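Local coordinates for protein major pollen allergen Jun a 1 (Juniperus ashei, PDB 1PXZ) that has low pectate lyase activity, cleaving polygalacturonate by elimination with calcium as cofactor, and is the major allergen of mountain cedar pollen, at residues I261-T269 against V329-Q337; W162-D170 against L338-T346. One frame throughout, in Å; residues are numbered along the deposited sequence.

In the fold
Contacts 1 and 2 show how a chain that has wound up a parallel beta-helix can run back along its own outside. In each, a corner between two short strands of one coil (260-264 and 267-269 in contact 1, 161-164 and 167-169 in contact 2) meets part of the C-terminal tail. The coils come in the opposite order to the tail pieces: residues 162-170 precede 261-269, yet they receive 338-346, so contact 1 is nested inside the loop that contact 2 closes. The centres lie about 17 Å apart; helix 335-338 spans the junction of the two tail pieces, and Glu330 CG packs on Leu338 CD1 at 3.7 Å. The tail thereby ties a late coil to a central one.

Contact 1 (I261-T269 against V329-Q337); sequences ILSEGNSFT and VENGNAAPQ
Glu264 reaches out of the corner of a beta-helix coil and lays its whole length against Val329. Its CB is 4.2 Å from Val329 CG1, and CG, turned anti to the backbone N (chi1 -177°), makes the closest approach, 3.5 Å to the same methyl. Further out the extended chain slants across the valine: CD lies near both CB and CG1, OE1 faces the CG2 methyl, and OE2 sits 3.9 Å from Val329 CB. The carboxylate is held from other directions, OE2 in a salt bridge with Arg300 and OE1 by hydrogen bonds from His239 and with Thr318. Because Arg300 also donates to Val329 O, one guanidinium joins the two residues that pack together.

This corner is a turn of the parallel beta-helix typical of pectate lyases, where strand 260-264 bends into strand 267-269 through Gly265 and Asn266. The Asn266 side chain stays on the coil side, its ND2 donating to Ser263 OG at 2.9 Å and to Val240 O of the preceding coil, while OD1 accepts from Asn243 N. On the outer side two glycines let the backbones come close, with Gly265 CA and Gly332 CA 3.8 Å apart. The carbonyls of Gly265 and Asn266 both take CA-H...O contacts from Gly332, and Gly265 CA returns one to Glu330 O.

Gly332 sits within an Asx turn, Asn331 OD1 accepting from Asn333 N in a nearly straight bond (176°), just before helix 335-338. The methyl of Ala335 rests against both Gly265 O and Ser267 CB, 3.9 Å from the latter. Ser267 OG meets a water at 2.6 Å, which donates a weak bond to Gly332 O.

Contact 2 (W162-D170 against L338-T346); sequences WIDHNSLSD and LTKNAGVVT
His165 ND1 donates to Gly343 O over 2.8 Å, the N-H...O angle being 155°; the acceptor lies nearly in the imidazole plane and the donor in the plane of the carbonyl. Here the C-terminal tail crosses a corner of the parallel beta-helix, between strands 161-164 and 167-169. Beside this bond, at the same ring edge, Asn341 O approaches CE1 to 3.2 Å. NE2 is hydrogen-bonded to Asp5 OD1 of the N-terminal region, so both ring nitrogens are engaged and the imidazole is fixed in rotation. Over one face comes Val345 CG2, in a CH-pi contact 4.1 Å from the ring centroid and 16° off the normal. That methyl stands anti to the carbonyl carbon of Val345, whose backbone N is bonded to Ser120 OG.

Two residues on, at the start of strand 167-169, the tail is gripped a second time. Ser167 OG, placed beside its own backbone N by chi1 of -73°, accepts from Val344 N at 3.2 Å. The same hydroxyl lies against the CG1 methyl of Val344, 3.6 Å away, while Val344 CA directs its hydrogen to His165 O across 3.2 Å.

Contact 1 (I261-T269 against V329-Q337)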
loop_
_atom_site.group_PDB
_atom_site.type_symbol
_atom_site.label_atom_id
_atom_site.label_comp_id
_atom_site.label_asym_id
_atom_site.label_seq_id
_atom_site.Cartn_x
_atom_site.Cartn_y
_atom_site.Cartn_z
ATOM N N ILE A 261 6.159 2.695 -15.746
ATOM C CA ILE A 261 6.374 1.578 -14.843
ATOM C C ILE A 261 7.817 1.114 -14.914
ATOM O O ILE A 261 8.266 0.638 -15.945
ATOM C CB ILE A 261 5.402 0.411 -15.160
ATOM C CG1 ILE A 261 3.951 0.872 -15.071
ATOM C CG2 ILE A 261 5.749 -0.763 -14.259
ATOM C CD1 ILE A 261 2.884 -0.134 -15.468
ATOM N N LEU A 262 8.523 1.271 -13.800
ATOM C CA LEU A 262 9.911 0.897 -13.655
ATOM C C LEU A 262 10.017 -0.330 -12.760
ATOM O O LEU A 262 10.023 -0.240 -11.535
ATOM C CB LEU A 262 10.743 2.074 -13.141
ATOM C CG LEU A 262 10.518 3.386 -13.931
ATOM C CD1 LEU A 262 11.453 4.472 -13.416
ATOM C CD2 LEU A 262 10.713 3.174 -15.429
ATOM N N SER A 263 10.085 -1.484 -13.437
ATOM C CA SER A 263 10.223 -2.765 -12.759
ATOM C C SER A 263 11.702 -3.095 -12.583
ATOM O O SER A 263 12.420 -3.172 -13.574
ATOM C CB SER A 263 9.511 -3.857 -13.563
ATOM O OG SER A 263 9.811 -5.139 -13.023
ATOM N N GLU A 264 12.161 -3.259 -11.342
ATOM C CA GLU A 264 13.575 -3.526 -11.090
ATOM C C GLU A 264 13.782 -4.557 -10.005
ATOM O O GLU A 264 13.259 -4.385 -8.893
ATOM C CB GLU A 264 14.199 -2.180 -10.691
ATOM C CG GLU A 264 15.693 -2.204 -10.442
ATOM C CD GLU A 264 16.283 -0.822 -10.217
ATOM O OE1 GLU A 264 15.526 0.163 -10.043
ATOM O OE2 GLU A 264 17.538 -0.762 -10.212
ATOM N N GLY A 265 14.508 -5.628 -10.287
ATOM C CA GLY A 265 14.854 -6.589 -9.258
ATOM C C GLY A 265 13.678 -7.356 -8.694
ATOM O O GLY A 265 13.746 -7.845 -7.548
ATOM N N ASN A 266 12.598 -7.521 -9.439
ATOM C CA ASN A 266 11.471 -8.354 -9.006
ATOM C C ASN A 266 11.712 -9.817 -9.338
ATOM O O ASN A 266 12.532 -10.102 -10.220
ATOM C CB ASN A 266 10.192 -7.859 -9.694
ATOM C CG ASN A 266 9.872 -6.440 -9.251
ATOM O OD1 ASN A 266 9.641 -6.234 -8.053
ATOM N ND2 ASN A 266 9.855 -5.497 -10.177
ATOM N N SER A 267 11.017 -10.733 -8.675
ATOM C CA SER A 267 11.105 -12.145 -9.058
ATOM C C SER A 267 9.691 -12.610 -9.407
ATOM O O SER A 267 8.767 -12.506 -8.590
ATOM C CB SER A 267 11.717 -12.982 -7.949
ATOM O OG SER A 267 11.654 -14.378 -8.255
ATOM N N PHE A 268 9.510 -13.088 -10.638
ATOM C CA PHE A 268 8.181 -13.421 -11.128
ATOM C C PHE A 268 8.111 -14.921 -11.410
ATOM O O PHE A 268 8.891 -15.395 -12.244
ATOM C CB PHE A 268 7.855 -12.643 -12.399
ATOM C CG PHE A 268 7.915 -11.128 -12.388
ATOM C CD1 PHE A 268 6.890 -10.370 -11.826
ATOM C CD2 PHE A 268 9.003 -10.456 -12.946
ATOM C CE1 PHE A 268 6.979 -8.982 -11.844
ATOM C CE2 PHE A 268 9.087 -9.073 -12.969
ATOM C CZ PHE A 268 8.054 -8.318 -12.422
ATOM N N THR A 269 7.220 -15.635 -10.744
ATOM C CA THR A 269 6.988 -17.060 -11.026
ATOM C C THR A 269 5.661 -17.207 -11.743
ATOM O O THR A 269 4.591 -16.955 -11.177
ATOM C CB THR A 269 7.026 -17.882 -9.724
ATOM O OG1 THR A 269 8.325 -17.748 -9.141
ATOM C CG2 THR A 269 6.783 -19.355 -10.031
ATOM N N VAL A 329 18.579 -1.348 -4.893
ATOM C CA VAL A 329 17.776 -2.448 -5.404
ATOM C C VAL A 329 18.717 -3.563 -5.842
ATOM O O VAL A 329 19.633 -3.323 -6.648
ATOM C CB VAL A 329 16.882 -1.970 -6.554
ATOM C CG1 VAL A 329 15.983 -3.096 -7.053
ATOM C CG2 VAL A 329 16.020 -0.782 -6.122
ATOM N N GLU A 330 18.528 -4.766 -5.301
ATOM C CA GLU A 330 19.328 -5.921 -5.706
ATOM C C GLU A 330 18.746 -6.609 -6.927
ATOM O O GLU A 330 17.623 -6.308 -7.336
ATOM C CB GLU A 330 19.364 -6.955 -4.572
ATOM C CG GLU A 330 19.676 -6.297 -3.237
ATOM C CD GLU A 330 21.139 -5.938 -3.126
ATOM O OE1 GLU A 330 21.922 -6.549 -3.888
ATOM O OE2 GLU A 330 21.486 -5.064 -2.305
ATOM N N ASN A 331 19.517 -7.536 -7.491
ATOM C CA ASN A 331 19.040 -8.391 -8.556
ATOM C C ASN A 331 17.818 -9.213 -8.141
ATOM O O ASN A 331 17.697 -9.543 -6.962
ATOM C CB ASN A 331 20.145 -9.386 -8.934
ATOM C CG ASN A 331 19.694 -10.175 -10.154
ATOM O OD1 ASN A 331 18.961 -11.159 -10.040
ATOM N ND2 ASN A 331 20.140 -9.703 -11.313
ATOM N N GLY A 332 16.959 -9.548 -9.094
ATOM C CA GLY A 332 15.725 -10.261 -8.766
ATOM C C GLY A 332 15.940 -11.601 -8.120
ATOM O O GLY A 332 15.088 -12.169 -7.418
ATOM N N ASN A 333 17.124 -12.193 -8.314
ATOM C CA ASN A 333 17.361 -13.453 -7.605
ATOM C C ASN A 333 17.359 -13.237 -6.101
ATOM O O ASN A 333 17.175 -14.198 -5.346
ATOM C CB ASN A 333 18.704 -14.050 -8.047
ATOM C CG ASN A 333 19.829 -13.059 -7.840
ATOM O OD1 ASN A 333 19.604 -12.002 -7.240
ATOM N ND2 ASN A 333 21.022 -13.375 -8.328
ATOM N N ALA A 334 17.574 -12.005 -5.645
ATOM C CA ALA A 334 17.580 -11.790 -4.190
ATOM C C ALA A 334 16.207 -11.518 -3.606
ATOM O O ALA A 334 16.049 -11.509 -2.386
ATOM C CB ALA A 334 18.503 -10.611 -3.875
ATOM N N ALA A 335 15.187 -11.275 -4.415
ATOM C CA ALA A 335 13.871 -10.849 -3.938
ATOM C C ALA A 335 13.244 -11.817 -2.958
ATOM O O ALA A 335 12.657 -11.347 -1.971
ATOM C CB ALA A 335 12.918 -10.595 -5.108
ATOM N N PRO A 336 13.296 -13.119 -3.145
ATOM C CA PRO A 336 12.778 -13.997 -2.083
ATOM C C PRO A 336 13.430 -13.725 -0.742
ATOM O O PRO A 336 12.748 -13.708 0.295
ATOM C CB PRO A 336 13.129 -15.406 -2.586
ATOM C CG PRO A 336 13.177 -15.261 -4.079
ATOM C CD PRO A 336 13.736 -13.887 -4.320
ATOM N N GLN A 337 14.738 -13.508 -0.694
ATOM C CA GLN A 337 15.364 -13.239 0.605
ATOM C C GLN A 337 14.947 -11.887 1.182
ATOM O O GLN A 337 14.779 -11.749 2.400
ATOM C CB GLN A 337 16.893 -13.266 0.498
ATOM C CG GLN A 337 17.520 -14.626 0.740
ATOM C CD GLN A 337 17.027 -15.296 2.009
ATOM O OE1 GLN A 337 17.584 -15.079 3.086
ATOM N NE2 GLN A 337 15.980 -16.106 1.880
HETATM O O HOH W 1 14.091 -15.290 -8.014
#

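Contact 2 (W162-D170 against L338-T346)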
loop_
_atom_site.group_PDB
_atom_site.type_symbol
_atom_site.label_atom_id
_atom_site.label_comp_id
_atom_site.label_asym_id
_atom_site.label_seq_id
_atom_site.Cartn_x
_atom_site.Cartn_y
_atom_site.Cartn_z
ATOM N N TRP A 162 2.797 5.950 4.021
ATOM C CA TRP A 162 3.657 4.767 4.008
ATOM C C TRP A 162 2.818 3.586 4.502
ATOM O O TRP A 162 2.361 3.635 5.641
ATOM C CB TRP A 162 4.868 5.012 4.886
ATOM C CG TRP A 162 5.926 3.960 4.912
ATOM C CD1 TRP A 162 6.162 2.974 3.978
ATOM C CD2 TRP A 162 6.908 3.794 5.935
ATOM N NE1 TRP A 162 7.243 2.212 4.389
ATOM C CE2 TRP A 162 7.713 2.696 5.586
ATOM C CE3 TRP A 162 7.162 4.493 7.131
ATOM C CZ2 TRP A 162 8.770 2.271 6.389
ATOM C CZ3 TRP A 162 8.221 4.059 7.922
ATOM C CH2 TRP A 162 9.009 2.969 7.558
ATOM N N ILE A 163 2.650 2.611 3.628
ATOM C CA ILE A 163 1.910 1.387 3.996
ATOM C C ILE A 163 2.919 0.254 4.103
ATOM O O ILE A 163 3.440 -0.158 3.060
ATOM C CB ILE A 163 0.824 1.152 2.951
ATOM C CG1 ILE A 163 -0.157 2.349 2.876
ATOM C CG2 ILE A 163 0.065 -0.155 3.158
ATOM C CD1 ILE A 163 -0.978 2.211 1.604
ATOM N N ASP A 164 3.203 -0.228 5.315
ATOM C CA ASP A 164 4.368 -1.074 5.544
ATOM C C ASP A 164 4.093 -2.272 6.438
ATOM O O ASP A 164 3.493 -2.106 7.509
ATOM C CB ASP A 164 5.457 -0.209 6.208
ATOM C CG ASP A 164 6.777 -0.905 6.411
ATOM O OD1 ASP A 164 7.482 -1.263 5.436
ATOM O OD2 ASP A 164 7.119 -1.103 7.593
ATOM N N HIS A 165 4.566 -3.445 6.008
ATOM C CA HIS A 165 4.450 -4.657 6.808
ATOM C C HIS A 165 3.014 -4.972 7.208
ATOM O O HIS A 165 2.804 -5.471 8.324
ATOM C CB HIS A 165 5.328 -4.518 8.065
ATOM C CG HIS A 165 6.758 -4.962 7.862
ATOM N ND1 HIS A 165 7.110 -6.265 7.618
ATOM C CD2 HIS A 165 7.923 -4.275 7.863
ATOM C CE1 HIS A 165 8.427 -6.372 7.484
ATOM N NE2 HIS A 165 8.960 -5.162 7.627
ATOM N N ASN A 166 2.033 -4.739 6.349
ATOM C CA ASN A 166 0.685 -5.242 6.636
ATOM C C ASN A 166 0.429 -6.566 5.954
ATOM O O ASN A 166 1.047 -6.859 4.937
ATOM C CB ASN A 166 -0.357 -4.233 6.156
ATOM C CG ASN A 166 -0.047 -2.903 6.843
ATOM O OD1 ASN A 166 -0.245 -2.812 8.056
ATOM N ND2 ASN A 166 0.445 -1.939 6.099
ATOM N N SER A 167 -0.520 -7.326 6.492
ATOM C CA SER A 167 -1.014 -8.556 5.871
ATOM C C SER A 167 -2.416 -8.326 5.332
ATOM O O SER A 167 -3.354 -8.116 6.104
ATOM C CB SER A 167 -0.987 -9.674 6.921
ATOM O OG SER A 167 0.369 -10.045 7.132
ATOM N N LEU A 168 -2.586 -8.318 4.013
ATOM C CA LEU A 168 -3.795 -7.831 3.370
ATOM C C LEU A 168 -4.403 -8.908 2.481
ATOM O O LEU A 168 -3.688 -9.348 1.578
ATOM C CB LEU A 168 -3.467 -6.592 2.519
ATOM C CG LEU A 168 -2.704 -5.501 3.294
ATOM C CD1 LEU A 168 -2.211 -4.421 2.341
ATOM C CD2 LEU A 168 -3.569 -4.887 4.391
ATOM N N SER A 169 -5.648 -9.315 2.723
ATOM C CA SER A 169 -6.179 -10.448 1.969
ATOM C C SER A 169 -7.701 -10.395 1.908
ATOM O O SER A 169 -8.303 -9.702 2.724
ATOM C CB SER A 169 -5.746 -11.772 2.613
ATOM O OG SER A 169 -6.262 -11.900 3.942
ATOM N N ASP A 170 -8.294 -11.095 0.959
ATOM C CA ASP A 170 -9.701 -11.430 0.951
ATOM C C ASP A 170 -10.634 -10.277 1.250
ATOM O O ASP A 170 -11.436 -10.374 2.190
ATOM C CB ASP A 170 -9.899 -12.524 2.026
ATOM C CG ASP A 170 -11.281 -13.156 1.970
ATOM O OD1 ASP A 170 -11.919 -13.110 0.896
ATOM O OD2 ASP A 170 -11.707 -13.671 3.024
ATOM N N LEU A 338 14.803 -10.910 0.290
ATOM C CA LEU A 338 14.520 -9.538 0.735
ATOM C C LEU A 338 13.088 -9.399 1.230
ATOM O O LEU A 338 12.775 -8.416 1.911
ATOM C CB LEU A 338 14.767 -8.525 -0.399
ATOM C CG LEU A 338 16.229 -8.378 -0.822
ATOM C CD1 LEU A 338 16.343 -7.614 -2.135
ATOM C CD2 LEU A 338 17.064 -7.696 0.250
ATOM N N THR A 339 12.240 -10.371 0.878
ATOM C CA THR A 339 10.827 -10.311 1.223
ATOM C C THR A 339 10.458 -11.395 2.234
ATOM O O THR A 339 9.260 -11.624 2.447
ATOM C CB THR A 339 9.904 -10.469 0.004
ATOM O OG1 THR A 339 10.216 -11.689 -0.696
ATOM C CG2 THR A 339 10.093 -9.363 -1.036
ATOM N N LYS A 340 11.451 -12.051 2.833
ATOM C CA LYS A 340 11.136 -13.181 3.716
ATOM C C LYS A 340 10.304 -12.738 4.910
ATOM O O LYS A 340 9.529 -13.545 5.428
ATOM C CB LYS A 340 12.425 -13.841 4.207
ATOM C CG LYS A 340 13.365 -12.822 4.837
ATOM C CD LYS A 340 14.717 -13.469 5.118
ATOM C CE LYS A 340 14.881 -13.799 6.591
ATOM N NZ LYS A 340 15.881 -12.916 7.261
ATOM N N ASN A 341 10.457 -11.474 5.323
ATOM C CA ASN A 341 9.651 -11.022 6.472
ATOM C C ASN A 341 8.446 -10.184 6.087
ATOM O O ASN A 341 7.853 -9.449 6.904
ATOM C CB ASN A 341 10.577 -10.242 7.417
ATOM C CG ASN A 341 11.573 -11.163 8.110
ATOM O OD1 ASN A 341 11.280 -12.328 8.393
ATOM N ND2 ASN A 341 12.762 -10.648 8.397
ATOM N N ALA A 342 8.025 -10.269 4.817
ATOM C CA ALA A 342 6.863 -9.486 4.391
ATOM C C ALA A 342 5.630 -9.806 5.243
ATOM O O ALA A 342 5.490 -10.937 5.722
ATOM C CB ALA A 342 6.521 -9.710 2.931
ATOM N N GLY A 343 4.743 -8.829 5.403
ATOM C CA GLY A 343 3.566 -9.100 6.239
ATOM C C GLY A 343 3.837 -8.615 7.657
ATOM O O GLY A 343 4.869 -7.985 7.942
ATOM N N VAL A 344 2.906 -8.860 8.579
ATOM C CA VAL A 344 3.059 -8.252 9.900
ATOM C C VAL A 344 4.339 -8.686 10.606
ATOM O O VAL A 344 4.874 -9.766 10.397
ATOM C CB VAL A 344 1.854 -8.584 10.799
ATOM C CG1 VAL A 344 0.577 -8.084 10.137
ATOM C CG2 VAL A 344 1.776 -10.077 11.088
ATOM N N VAL A 345 4.838 -7.807 11.467
ATOM C CA VAL A 345 6.003 -8.092 12.290
ATOM C C VAL A 345 5.653 -8.985 13.473
ATOM O O VAL A 345 4.651 -8.761 14.169
ATOM C CB VAL A 345 6.603 -6.777 12.831
ATOM C CG1 VAL A 345 7.721 -7.047 13.819
ATOM C CG2 VAL A 345 7.080 -5.911 11.665
ATOM N N THR A 346 6.477 -9.999 13.738
ATOM C CA THR A 346 6.192 -10.752 14.969
ATOM C C THR A 346 7.399 -10.918 15.881
ATOM O O THR A 346 7.722 -9.945 16.598
ATOM C CB THR A 346 5.610 -12.141 14.638
ATOM O OG1 THR A 346 6.255 -12.670 13.478
ATOM C CG2 THR A 346 4.128 -12.002 14.309
ATOM O OXT THR A 346 8.853 -10.258 14.640
#